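Local coordinates for beta-fructofuranosidase, insoluble isoenzyme CWINV1 (Arabidopsis thaliana, PDB 2OXB), which hydrolyses sucrose and 1-kestose, and less readily neokestose and levan, at their terminal non-reducing beta-D-fructofuranoside residues in the cell wall, at residues G162-T173 against E187-W198. The protein carries 1 engineered substitution. Sequence-based numbering, arbitrary orientation.
Sequences GSKIHRRGLAIT and EPLHYDDGSGMW. With NAG (2-acetamido-2-deoxy-beta-D-glucopyranose), chain E.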
loop_
_atom_site.group_PDB
_atom_site.type_symbol
_atom_site.label_atom_id
_atom_site.label_comp_id
_atom_site.label_asym_id
_atom_site.label_seq_id
_atom_site.Cartn_x
_atom_site.Cartn_y
_atom_site.Cartn_z
ATOM N N GLY A 162 17.843 4.056 -2.786
ATOM C CA GLY A 162 17.326 5.337 -2.360
ATOM C C GLY A 162 18.322 6.172 -1.588
ATOM O O GLY A 162 18.846 5.737 -0.558
ATOM N N SER A 163 18.602 7.370 -2.091
ATOM C CA SER A 163 19.516 8.275 -1.400
ATOM C C SER A 163 18.983 9.704 -1.327
ATOM O O SER A 163 17.778 9.943 -1.419
ATOM C CB SER A 163 20.904 8.268 -2.057
ATOM O OG SER A 163 21.635 7.114 -1.675
ATOM N N LYS A 164 19.900 10.644 -1.147
ATOM C CA LYS A 164 19.564 12.052 -1.055
ATOM C C LYS A 164 20.864 12.850 -0.996
ATOM O O LYS A 164 21.825 12.455 -0.327
ATOM C CB LYS A 164 18.734 12.318 0.208
ATOM C CG LYS A 164 19.388 11.796 1.491
ATOM C CD LYS A 164 18.511 11.964 2.739
ATOM C CE LYS A 164 18.416 13.415 3.220
ATOM N NZ LYS A 164 19.727 13.981 3.668
ATOM N N ILE A 165 20.883 13.963 -1.717
ATOM C CA ILE A 165 22.025 14.862 -1.752
ATOM C C ILE A 165 21.492 16.247 -1.412
ATOM O O ILE A 165 20.854 16.893 -2.248
ATOM C CB ILE A 165 22.658 14.914 -3.153
ATOM C CG1 ILE A 165 23.058 13.510 -3.606
ATOM C CG2 ILE A 165 23.867 15.841 -3.142
ATOM C CD1 ILE A 165 24.041 12.833 -2.682
ATOM N N HIS A 166 21.729 16.687 -0.181
ATOM C CA HIS A 166 21.277 18.009 0.271
ATOM C C HIS A 166 19.804 18.268 -0.114
ATOM O O HIS A 166 19.490 19.177 -0.888
ATOM C CB HIS A 166 22.185 19.105 -0.325
ATOM C CG HIS A 166 23.617 19.034 0.126
ATOM N ND1 HIS A 166 24.000 19.223 1.439
ATOM C CD2 HIS A 166 24.762 18.818 -0.568
ATOM C CE1 HIS A 166 25.317 19.128 1.532
ATOM N NE2 HIS A 166 25.803 18.883 0.330
ATOM N N ARG A 167 18.903 17.463 0.436
ATOM C CA ARG A 167 17.475 17.585 0.145
ATOM C C ARG A 167 17.082 17.114 -1.248
ATOM O O ARG A 167 15.892 17.018 -1.570
ATOM C CB ARG A 167 16.991 19.025 0.386
ATOM C CG ARG A 167 16.771 19.282 1.862
ATOM C CD ARG A 167 16.801 20.739 2.239
ATOM N NE ARG A 167 16.820 20.887 3.694
ATOM C CZ ARG A 167 17.829 20.513 4.483
ATOM N NH1 ARG A 167 18.927 19.964 3.973
ATOM N NH2 ARG A 167 17.741 20.689 5.794
ATOM N N ARG A 168 18.080 16.790 -2.062
ATOM C CA ARG A 168 17.813 16.324 -3.422
ATOM C C ARG A 168 17.562 14.809 -3.454
ATOM O O ARG A 168 18.501 14.014 -3.529
ATOM C CB ARG A 168 18.989 16.677 -4.349
ATOM C CG ARG A 168 18.698 16.540 -5.865
ATOM C CD ARG A 168 19.998 16.309 -6.654
ATOM N NE ARG A 168 19.948 16.646 -8.088
ATOM C CZ ARG A 168 19.752 17.873 -8.570
ATOM N NH1 ARG A 168 19.570 18.906 -7.754
ATOM N NH2 ARG A 168 19.770 18.076 -9.869
ATOM N N GLY A 169 16.292 14.418 -3.401
ATOM C CA GLY A 169 15.938 13.007 -3.436
ATOM C C GLY A 169 16.230 12.349 -4.783
ATOM O O GLY A 169 16.017 12.933 -5.849
ATOM N N LEU A 170 16.723 11.122 -4.750
ATOM C CA LEU A 170 17.028 10.435 -5.993
ATOM C C LEU A 170 17.078 8.920 -5.818
ATOM O O LEU A 170 16.772 8.399 -4.742
ATOM C CB LEU A 170 18.354 10.971 -6.576
ATOM C CG LEU A 170 19.464 11.385 -5.599
ATOM C CD1 LEU A 170 19.755 10.249 -4.643
ATOM C CD2 LEU A 170 20.736 11.740 -6.370
ATOM N N ALA A 171 17.448 8.230 -6.896
ATOM C CA ALA A 171 17.561 6.774 -6.927
ATOM C C ALA A 171 18.876 6.412 -7.598
ATOM O O ALA A 171 18.965 6.418 -8.820
ATOM C CB ALA A 171 16.395 6.183 -7.718
ATOM N N ILE A 172 19.898 6.100 -6.815
ATOM C CA ILE A 172 21.190 5.765 -7.398
ATOM C C ILE A 172 21.185 4.394 -8.035
ATOM O O ILE A 172 20.821 3.408 -7.402
ATOM C CB ILE A 172 22.301 5.792 -6.346
ATOM C CG1 ILE A 172 22.415 7.203 -5.761
ATOM C CG2 ILE A 172 23.624 5.325 -6.974
ATOM C CD1 ILE A 172 23.391 7.309 -4.625
ATOM N N THR A 173 21.604 4.313 -9.287
ATOM C CA THR A 173 21.610 3.022 -9.944
ATOM C C THR A 173 23.003 2.436 -10.105
ATOM O O THR A 173 23.990 3.158 -10.207
ATOM C CB THR A 173 20.916 3.109 -11.313
ATOM O OG1 THR A 173 21.235 1.947 -12.084
ATOM C CG2 THR A 173 21.339 4.359 -12.048
ATOM N N GLU A 187 24.637 8.614 -13.026
ATOM C CA GLU A 187 23.377 9.359 -13.158
ATOM C C GLU A 187 22.174 8.562 -12.603
ATOM O O GLU A 187 21.922 7.431 -13.018
ATOM C CB GLU A 187 23.128 9.739 -14.638
ATOM C CG GLU A 187 21.727 10.335 -14.931
ATOM C CD GLU A 187 21.475 10.670 -16.411
ATOM O OE1 GLU A 187 21.731 9.808 -17.290
ATOM O OE2 GLU A 187 20.991 11.797 -16.692
ATOM N N PRO A 188 21.413 9.151 -11.662
ATOM C CA PRO A 188 20.248 8.473 -11.076
ATOM C C PRO A 188 19.152 8.249 -12.104
ATOM O O PRO A 188 18.974 9.055 -13.010
ATOM C CB PRO A 188 19.812 9.440 -9.983
ATOM C CG PRO A 188 20.144 10.772 -10.589
ATOM C CD PRO A 188 21.523 10.531 -11.150
ATOM N N LEU A 189 18.408 7.164 -11.968
ATOM C CA LEU A 189 17.344 6.915 -12.919
ATOM C C LEU A 189 16.516 8.187 -13.008
ATOM O O LEU A 189 16.098 8.599 -14.092
ATOM C CB LEU A 189 16.465 5.764 -12.452
ATOM C CG LEU A 189 15.363 5.414 -13.444
ATOM C CD1 LEU A 189 15.789 4.242 -14.322
ATOM C CD2 LEU A 189 14.122 5.075 -12.676
ATOM N N HIS A 190 16.282 8.797 -11.849
ATOM C CA HIS A 190 15.522 10.043 -11.755
ATOM C C HIS A 190 15.865 10.734 -10.437
ATOM O O HIS A 190 16.760 10.296 -9.723
ATOM C CB HIS A 190 14.012 9.775 -11.825
ATOM C CG HIS A 190 13.197 11.007 -12.075
ATOM N ND1 HIS A 190 13.240 11.699 -13.268
ATOM C CD2 HIS A 190 12.378 11.713 -11.261
ATOM C CE1 HIS A 190 12.490 12.783 -13.171
ATOM N NE2 HIS A 190 11.958 12.816 -11.965
ATOM N N TYR A 191 15.154 11.814 -10.127
ATOM C CA TYR A 191 15.373 12.568 -8.898
ATOM C C TYR A 191 14.368 13.717 -8.876
ATOM O O TYR A 191 13.742 14.021 -9.889
ATOM C CB TYR A 191 16.804 13.129 -8.862
ATOM C CG TYR A 191 17.062 14.242 -9.864
ATOM C CD1 TYR A 191 16.719 15.567 -9.577
ATOM C CD2 TYR A 191 17.587 13.959 -11.129
ATOM C CE1 TYR A 191 16.886 16.579 -10.527
ATOM C CE2 TYR A 191 17.755 14.964 -12.079
ATOM C CZ TYR A 191 17.402 16.267 -11.773
ATOM O OH TYR A 191 17.552 17.252 -12.721
ATOM N N ASP A 192 14.221 14.353 -7.722
ATOM C CA ASP A 192 13.306 15.475 -7.568
ATOM C C ASP A 192 13.850 16.409 -6.478
ATOM O O ASP A 192 14.308 15.941 -5.438
ATOM C CB ASP A 192 11.902 14.966 -7.190
ATOM C CG ASP A 192 11.102 14.459 -8.393
ATOM O OD1 ASP A 192 11.501 13.466 -9.024
ATOM O OD2 ASP A 192 10.059 15.066 -8.702
ATOM N N ASP A 193 13.828 17.718 -6.723
ATOM C CA ASP A 193 14.322 18.688 -5.737
ATOM C C ASP A 193 13.205 19.137 -4.807
ATOM O O ASP A 193 12.064 19.302 -5.231
ATOM C CB ASP A 193 14.943 19.912 -6.433
ATOM C CG ASP A 193 16.467 19.904 -6.390
ATOM O OD1 ASP A 193 17.092 20.367 -7.368
ATOM O OD2 ASP A 193 17.035 19.440 -5.380
ATOM N N GLY A 194 13.548 19.338 -3.537
ATOM C CA GLY A 194 12.564 19.742 -2.553
ATOM C C GLY A 194 12.316 18.566 -1.629
ATOM O O GLY A 194 12.673 18.618 -0.458
ATOM N N SER A 195 11.714 17.506 -2.159
ATOM C CA SER A 195 11.428 16.306 -1.382
ATOM C C SER A 195 12.703 15.756 -0.761
ATOM O O SER A 195 13.741 15.674 -1.416
ATOM C CB SER A 195 10.813 15.236 -2.276
ATOM O OG SER A 195 11.710 14.873 -3.308
ATOM N N GLY A 196 12.625 15.369 0.503
ATOM C CA GLY A 196 13.807 14.848 1.158
ATOM C C GLY A 196 14.282 13.540 0.559
ATOM O O GLY A 196 14.197 13.306 -0.653
ATOM N N MET A 197 14.796 12.696 1.443
ATOM C CA MET A 197 15.299 11.370 1.113
ATOM C C MET A 197 14.266 10.568 0.333
ATOM O O MET A 197 13.062 10.787 0.463
ATOM C CB MET A 197 15.626 10.621 2.408
ATOM C CG MET A 197 15.972 9.157 2.243
ATOM S SD MET A 197 17.662 8.900 1.761
ATOM C CE MET A 197 17.766 7.126 1.697
ATOM N N TRP A 198 14.751 9.642 -0.483
ATOM C CA TRP A 198 13.884 8.770 -1.255
ATOM C C TRP A 198 14.042 7.380 -0.678
ATOM O O TRP A 198 15.143 6.826 -0.690
ATOM C CB TRP A 198 14.306 8.732 -2.710
ATOM C CG TRP A 198 13.661 9.760 -3.570
ATOM C CD1 TRP A 198 13.175 10.975 -3.184
ATOM C CD2 TRP A 198 13.539 9.708 -4.992
ATOM N NE1 TRP A 198 12.767 11.687 -4.290
ATOM C CE2 TRP A 198 12.978 10.930 -5.411
ATOM C CE3 TRP A 198 13.858 8.745 -5.956
ATOM C CZ2 TRP A 198 12.728 11.219 -6.752
ATOM C CZ3 TRP A 198 13.611 9.032 -7.295
ATOM C CH2 TRP A 198 13.050 10.261 -7.678
HETATM C C1 NAG E . 23.740 13.276 5.840
HETATM C C2 NAG E . 22.651 13.217 6.928
HETATM C C3 NAG E . 23.079 13.995 8.189
HETATM C C4 NAG E . 24.463 13.536 8.648
HETATM C C5 NAG E . 25.443 13.653 7.479
HETATM C C6 NAG E . 26.829 13.182 7.836
HETATM C C7 NAG E . 20.293 13.055 6.478
HETATM C C8 NAG E . 19.391 13.272 7.686
HETATM N N2 NAG E . 21.408 13.770 6.422
HETATM O O3 NAG E . 22.127 13.803 9.231
HETATM O O4 NAG E . 24.905 14.332 9.734
HETATM O O5 NAG E . 24.999 12.842 6.371
HETATM O O6 NAG E . 27.001 11.828 7.466
HETATM O O7 NAG E . 19.984 12.244 5.609
#
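In one blade of the five-bladed beta-propeller of glycoside hydrolase family 32, Gly-169 and Asp-192 form an antiparallel hydrogen-bonded pair, and the chain then loops on to Trp-198, at the start of the next sheet. Asp-192 N donates to Gly-169 O at 3.0 Å, while the return bond from Gly-169 N to Asp-192 O is weak. Next along, Leu-170 and Tyr-191 form a non-hydrogen-bonded pair, and their CB atoms touch at 3.5 Å. Further along, Leu-189 N bonds to Ala-171 O.

Where the loop 193-197 returns over strand 168-176, Trp-198 lays one indole face on the backbone of Gly-169 and Leu-170. Gly-169 CA sits 3.7 Å from the centroid of the five-membered ring, a CH-pi contact, and a CB on Gly-169 would run into the indole. Leu-230 and Ile-232 of strand 226-234, in the next sheet, also touch this indole. Replacing Trp-198 by an alanine would probably leave a gap over the Gly-169 and Leu-170 backbone and cost Ser-195 OG its weak bond from the indole N-H. The backbone tie from Trp-198 N to Ser-163 O, 3.2 Å, links the loop to strand 157-165, which pairs with 168-176 on the side away from 182-192. Next to it, Met-197 leans toward the substrate-binding residues Arg-144 and Asp-235, and Lys-164 NZ donates to O7 of the N-linked sugar.

At the more open margin, Arg-168 swings CG anti to its N (chi1 -166°) and runs extended past Asp-193, so that its guanidinium lies almost flat, at 18°, over one face of the Tyr-191 ring. The stack is off-centre, toward the CD1-CE1 side of the ring, and Arg-168 NH1 closes a salt bridge to Asp-193 OD1 at 2.9 Å, the carboxylate standing nearly perpendicular to the guanidinium.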